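Local coordinates for protein trehalose-6-phosphate phosphatase (Neosartorya fumigata, PDB 5DXN) that belongs to the trehalose-phosphatase family of the HAD clan, and is named a trehalose-6-phosphate phosphatase, at residues A[19-24]-A[55-60]. Numbering follows the deposited sequence.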
# COMPACT_ATOMS: atom_id res chain seq x y z
N ARG A 19 17.20 -0.54 16.87
CA ARG A 19 16.79 0.55 17.76
C ARG A 19 15.54 1.30 17.28
O ARG A 19 14.82 1.88 18.10
CB ARG A 19 17.94 1.54 17.92
CG ARG A 19 19.14 0.97 18.68
CD ARG A 19 20.29 1.96 18.69
NE ARG A 19 20.86 2.17 17.37
CZ ARG A 19 21.76 3.10 17.09
NH1 ARG A 19 22.18 3.93 18.04
NH2 ARG A 19 22.24 3.23 15.85
N LYS A 20 15.32 1.31 15.97
CA LYS A 20 14.09 1.81 15.35
C LYS A 20 13.55 0.74 14.41
O LYS A 20 14.31 0.15 13.64
CB LYS A 20 14.31 3.10 14.55
CG LYS A 20 14.93 4.28 15.28
CD LYS A 20 15.32 5.32 14.23
CE LYS A 20 15.50 6.71 14.80
NZ LYS A 20 15.62 7.70 13.70
N ARG A 21 12.24 0.54 14.44
CA ARG A 21 11.61 -0.48 13.60
C ARG A 21 10.41 0.08 12.87
O ARG A 21 9.70 0.91 13.42
CB ARG A 21 11.17 -1.67 14.43
CG ARG A 21 12.17 -2.06 15.53
CD ARG A 21 11.80 -3.35 16.07
NE ARG A 21 12.64 -3.71 17.23
CZ ARG A 21 12.32 -3.51 18.50
NH1 ARG A 21 11.16 -2.95 18.82
NH2 ARG A 21 13.16 -3.90 19.45
N LEU A 22 10.21 -0.39 11.64
CA LEU A 22 9.08 0.06 10.83
C LEU A 22 8.27 -1.14 10.35
O LEU A 22 8.82 -2.09 9.77
CB LEU A 22 9.59 0.88 9.65
CG LEU A 22 8.59 1.25 8.57
CD1 LEU A 22 7.50 2.14 9.18
CD2 LEU A 22 9.28 1.97 7.42
N PHE A 23 6.97 -1.10 10.59
CA PHE A 23 6.05 -2.15 10.15
C PHE A 23 5.04 -1.58 9.17
O PHE A 23 4.37 -0.60 9.49
CB PHE A 23 5.29 -2.76 11.33
CG PHE A 23 6.17 -3.53 12.28
CD1 PHE A 23 6.29 -4.90 12.15
CD2 PHE A 23 6.87 -2.88 13.28
CE1 PHE A 23 7.11 -5.62 13.02
CE2 PHE A 23 7.70 -3.58 14.15
CZ PHE A 23 7.81 -4.96 14.02
N MET A 24 4.90 -2.22 8.01
CA MET A 24 3.89 -1.77 7.05
C MET A 24 3.03 -2.97 6.68
O MET A 24 3.49 -3.92 6.03
CB MET A 24 4.56 -1.14 5.82
CG MET A 24 5.37 0.08 6.19
SD MET A 24 6.20 0.91 4.83
CE MET A 24 7.53 -0.22 4.49
N ALA A 55 2.34 -1.82 18.82
CA ALA A 55 2.39 -0.37 18.71
C ALA A 55 2.74 0.28 20.05
O ALA A 55 3.14 1.44 20.10
CB ALA A 55 1.06 0.14 18.20
N ALA A 56 2.61 -0.48 21.12
CA ALA A 56 2.89 0.04 22.46
C ALA A 56 4.38 0.36 22.65
O ALA A 56 4.74 1.21 23.46
CB ALA A 56 2.43 -0.95 23.51
N ASP A 57 5.23 -0.36 21.91
CA ASP A 57 6.68 -0.15 21.95
C ASP A 57 7.03 1.09 21.13
O ASP A 57 6.76 1.12 19.93
CB ASP A 57 7.39 -1.40 21.42
CG ASP A 57 8.90 -1.34 21.55
OD1 ASP A 57 9.47 -0.24 21.72
OD2 ASP A 57 9.54 -2.42 21.43
N PRO A 58 7.61 2.12 21.77
CA PRO A 58 7.91 3.36 21.04
C PRO A 58 9.05 3.22 20.03
O PRO A 58 9.24 4.14 19.23
CB PRO A 58 8.30 4.34 22.16
CG PRO A 58 8.86 3.46 23.22
CD PRO A 58 8.02 2.21 23.19
N ARG A 59 9.79 2.12 20.08
CA ARG A 59 10.76 1.82 19.03
C ARG A 59 10.06 1.49 17.71
O ARG A 59 10.67 1.60 16.65
CB ARG A 59 11.67 0.65 19.44
CG ARG A 59 12.71 0.98 20.53
CD ARG A 59 13.91 0.02 20.41
NE ARG A 59 13.93 -1.03 21.43
CZ ARG A 59 14.86 -1.98 21.52
NH1 ARG A 59 15.86 -2.04 20.65
NH2 ARG A 59 14.78 -2.88 22.49
N ASN A 60 8.81 1.07 17.79
CA ASN A 60 8.07 0.62 16.60
C ASN A 60 7.21 1.71 15.98
O ASN A 60 6.49 2.42 16.69
CB ASN A 60 7.19 -0.57 16.95
CG ASN A 60 7.99 -1.77 17.40
OD1 ASN A 60 9.18 -1.88 17.11
ND2 ASN A 60 7.34 -2.69 18.07
O HOH W 1 11.91 -3.55 22.25
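R21 and N60 pair side by side where two parallel strands of the HAD-type (Rossmannoid) sheet, 21-26 and 60-65, begin. The backbone bond here runs from R21 N to R59 O at 2.9 Å, just ahead of strand 60-65, and R21 and N60 send their side chains to the same face. On the buried side R21 keeps CG beside its backbone N (chi1 -40°) and runs extended to NE, its aliphatic part lying along N60 OD1. R21 NH1 then gives N60 OD1 a hydrogen bond of 2.8 Å, nearly in the guanidinium plane, and F23 CE2, at the ring edge, comes within 3.7 Å of N60 OD1. N60 ND2 is held from beyond by L54 O and Y15 OH, which fixes the amide's rotation. R21 NH1 also makes a salt bridge to D57 OD2 at 3.1 Å, arriving from above the carboxylate plane. The outer side faces solvent: exposed R59 bends at chi3, and R21 NH2 lies over the centre of its guanidinium face, 3.3 Å from R59 CZ, the planes tilted 41° apart; D57 probably eases these like charges. A water takes a hydrogen bond from R21 NH2 and gives one to D57 OD2. D57 OD1 closes an Asx turn, accepting from R59 N at 2.9 Å.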